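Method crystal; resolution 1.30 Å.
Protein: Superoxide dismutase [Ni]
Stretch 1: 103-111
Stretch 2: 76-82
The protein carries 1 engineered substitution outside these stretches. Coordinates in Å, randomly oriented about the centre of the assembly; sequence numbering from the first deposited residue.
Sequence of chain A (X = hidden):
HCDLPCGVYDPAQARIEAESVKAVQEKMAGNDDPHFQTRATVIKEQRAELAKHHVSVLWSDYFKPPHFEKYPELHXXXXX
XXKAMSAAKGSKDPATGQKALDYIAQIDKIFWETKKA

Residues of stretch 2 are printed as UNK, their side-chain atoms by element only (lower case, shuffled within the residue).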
# COMPACT_ATOMS: atom_id res chain seq x y z
N TYR A 103 10.22 -14.94 -20.50
CA TYR A 103 10.95 -15.38 -19.32
C TYR A 103 10.02 -15.97 -18.27
O TYR A 103 10.32 -17.03 -17.69
CB TYR A 103 11.72 -14.24 -18.68
CG TYR A 103 13.02 -13.88 -19.32
CD1 TYR A 103 13.27 -12.59 -19.79
CD2 TYR A 103 14.03 -14.84 -19.43
CE1 TYR A 103 14.46 -12.24 -20.36
CE2 TYR A 103 15.22 -14.47 -20.02
CZ TYR A 103 15.45 -13.18 -20.50
OH TYR A 103 16.69 -12.91 -21.07
N ILE A 104 8.89 -15.35 -17.99
CA ILE A 104 7.95 -15.96 -17.05
C ILE A 104 7.53 -17.35 -17.51
O ILE A 104 7.34 -18.27 -16.70
CB ILE A 104 6.72 -15.04 -16.84
CG1 ILE A 104 7.12 -13.76 -16.11
CG2 ILE A 104 5.60 -15.78 -16.13
CD1 ILE A 104 6.14 -12.61 -16.20
N ALA A 105 7.38 -17.53 -18.83
CA ALA A 105 7.00 -18.83 -19.38
C ALA A 105 8.03 -19.92 -19.11
O ALA A 105 7.69 -21.09 -18.84
CB ALA A 105 6.72 -18.71 -20.88
N GLN A 106 9.30 -19.56 -19.14
CA GLN A 106 10.36 -20.49 -18.73
C GLN A 106 10.26 -20.82 -17.24
O GLN A 106 10.42 -21.99 -16.90
CB GLN A 106 11.73 -19.94 -19.09
CG GLN A 106 11.95 -19.62 -20.55
CD GLN A 106 13.34 -19.12 -20.88
OE1 GLN A 106 14.32 -19.60 -20.30
NE2 GLN A 106 13.51 -18.17 -21.79
N ILE A 107 10.03 -19.86 -16.37
CA ILE A 107 9.85 -20.14 -14.97
C ILE A 107 8.62 -21.02 -14.78
O ILE A 107 8.64 -21.96 -13.98
CB ILE A 107 9.75 -18.87 -14.09
CG1 ILE A 107 10.99 -17.97 -14.11
CG2 ILE A 107 9.40 -19.28 -12.66
CD1 ILE A 107 10.81 -16.63 -13.43
N ASP A 108 7.55 -20.76 -15.49
CA ASP A 108 6.32 -21.55 -15.36
C ASP A 108 6.57 -22.99 -15.75
O ASP A 108 6.10 -23.92 -15.10
CB ASP A 108 5.22 -20.90 -16.20
CG ASP A 108 3.91 -21.64 -16.16
OD1 ASP A 108 3.11 -21.30 -15.28
OD2 ASP A 108 3.77 -22.53 -17.03
N LYS A 109 7.36 -23.21 -16.78
CA LYS A 109 7.63 -24.58 -17.22
C LYS A 109 8.33 -25.37 -16.11
O LYS A 109 8.00 -26.50 -15.78
CB LYS A 109 8.45 -24.56 -18.50
CG LYS A 109 8.81 -25.96 -19.02
CD LYS A 109 9.74 -25.90 -20.25
CE LYS A 109 10.19 -27.26 -20.75
NZ LYS A 109 11.19 -27.23 -21.88
N ILE A 110 9.33 -24.77 -15.48
CA ILE A 110 10.06 -25.37 -14.34
C ILE A 110 9.15 -25.58 -13.14
O ILE A 110 9.07 -26.66 -12.55
CB ILE A 110 11.30 -24.52 -14.04
CG1 ILE A 110 12.31 -24.54 -15.23
CG2 ILE A 110 11.98 -24.88 -12.75
CD1 ILE A 110 13.50 -23.64 -15.03
N PHE A 111 8.40 -24.51 -12.79
CA PHE A 111 7.42 -24.61 -11.71
C PHE A 111 6.58 -25.88 -11.83
O PHE A 111 6.47 -26.71 -10.93
CB PHE A 111 6.58 -23.33 -11.67
CG PHE A 111 5.52 -23.38 -10.59
CD1 PHE A 111 5.80 -22.99 -9.30
CD2 PHE A 111 4.23 -23.85 -10.83
CE1 PHE A 111 4.82 -23.05 -8.30
CE2 PHE A 111 3.25 -23.88 -9.86
CZ PHE A 111 3.55 -23.50 -8.56
N UNK A 76 19.71 -17.50 -12.27
CA UNK A 76 19.95 -16.50 -13.32
C UNK A 76 18.71 -16.24 -14.13
O UNK A 76 18.50 -15.08 -14.55
c UNK A 76 21.10 -16.91 -14.24
c UNK A 76 21.52 -15.81 -15.19
n UNK A 76 21.66 -13.42 -14.81
c UNK A 76 22.15 -14.62 -14.51
o UNK A 76 23.07 -14.75 -13.71
N UNK A 77 17.89 -17.25 -14.34
CA UNK A 77 16.64 -17.04 -15.03
C UNK A 77 15.75 -16.07 -14.26
O UNK A 77 15.19 -15.14 -14.86
c UNK A 77 13.93 -19.70 -15.76
c UNK A 77 15.94 -18.37 -15.25
c UNK A 77 14.49 -18.28 -15.77
c UNK A 77 14.48 -17.64 -17.13
N UNK A 78 15.62 -16.25 -12.95
CA UNK A 78 14.74 -15.33 -12.20
C UNK A 78 15.32 -13.92 -12.25
O UNK A 78 14.59 -12.94 -12.44
c UNK A 78 14.56 -15.83 -10.77
c UNK A 78 13.77 -17.16 -10.75
c UNK A 78 13.87 -14.79 -9.91
N UNK A 79 16.65 -13.81 -12.12
CA UNK A 79 17.29 -12.48 -12.18
C UNK A 79 17.03 -11.80 -13.52
O UNK A 79 16.68 -10.63 -13.53
n UNK A 79 19.28 -10.85 -10.23
c UNK A 79 18.79 -12.52 -11.90
o UNK A 79 19.87 -10.43 -12.38
c UNK A 79 19.35 -11.17 -11.51
N UNK A 80 17.19 -12.55 -14.61
CA UNK A 80 16.91 -12.04 -15.95
C UNK A 80 15.43 -11.67 -16.16
O UNK A 80 15.14 -10.69 -16.86
o UNK A 80 19.25 -14.24 -17.77
o UNK A 80 19.54 -12.53 -16.49
c UNK A 80 17.30 -13.09 -17.00
c UNK A 80 18.79 -13.31 -17.10
N UNK A 81 14.56 -12.44 -15.54
CA UNK A 81 13.14 -12.10 -15.62
C UNK A 81 12.87 -10.77 -14.97
O UNK A 81 12.14 -9.92 -15.49
c UNK A 81 10.83 -12.95 -15.04
o UNK A 81 12.57 -14.48 -15.52
c UNK A 81 12.33 -13.19 -14.92
N UNK A 82 13.43 -10.56 -13.79
CA UNK A 82 13.21 -9.31 -13.06
C UNK A 82 13.78 -8.15 -13.83
O UNK A 82 13.14 -7.11 -13.92
c UNK A 82 13.78 -9.40 -11.64
c UNK A 82 13.05 -10.41 -10.75
c UNK A 82 11.58 -10.07 -10.49
c UNK A 82 13.73 -10.57 -9.40

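Position 76 carries five side-chain atoms, a chain of three carbons whose last bears one oxygen and one nitrogen, the mark of a carboxamide. It makes no contact with stretch 1. Two carbons before the amide carbon, three in all, make it Gln 76.

Position 77 has four carbons, forked at the second, and no polar atom. Its CA-to-CB bond points sideways, yet the end of the side chain comes nearer and settles among Tyr 103, Gln 106, Ile 107 and Ile 110. The fork at the second carbon identifies Leu 77. Its CD1 lies 3.7 Å from CD2 of Tyr 103, and its CD2 lies 3.8 Å from CG1 of Ile 107 and 4.0 Å from CD1 of Ile 110.

At position 78 a single carbon carries two more. The CA-to-CB bond points away from stretch 1, but one methyl still reaches Ile 107. Branching at CB with carbon alone gives Val 78, whose CG2 is 4.0 Å from CD1 of Ile 107.

Position 79 has two carbons, the second bearing one oxygen and one nitrogen, and touches nothing on stretch 1. The amide, one carbon shorter than at Gln 76, is that of Asn 79.

Two carbons, the second with two oxygens, form a carboxylate at position 80. Its CB sits over the face of the Tyr 103 ring, 4.2 Å from the ring centroid, in a CH-pi contact. This is Asp 80; its OD1 accepts a hydrogen bond from NE2 of Gln 76 at 2.8 Å, one turn back along the helix.

Position 81 has one carbon bearing one oxygen and one carbon; the oxygen is 3.3 Å from CB of Tyr 103. A CB-branched side chain with a hydroxyl is Thr 81. Its OG1 donates to O of Leu 77 at 2.8 Å, so the hydroxyl is satisfied within its own helix even as it lies 3.5 Å from CD1 of Ile 107. Its CG2 packs 3.9 Å from CG1 of Ile 104.

Position 82 has four carbons forked at the second; its CA-to-CB bond points away from stretch 1 and the side chain makes no contact with it: Leu 82.

The two helices run roughly antiparallel, at 148°, with axes 9.6 Å apart at closest approach, and bury 406 Å² between them. No hydrogen bond crosses the contact, which rests on packing. Leu 77 acts as a knob in a four-residue hole, while Tyr 103 brings its ring against Leu 77 and Asp 80. Near Thr 81 the backbones come close, with CA of Tyr 103 5.4 Å from CA of Thr 81.

Stretch 2, residues 76-82: QLVNDTL
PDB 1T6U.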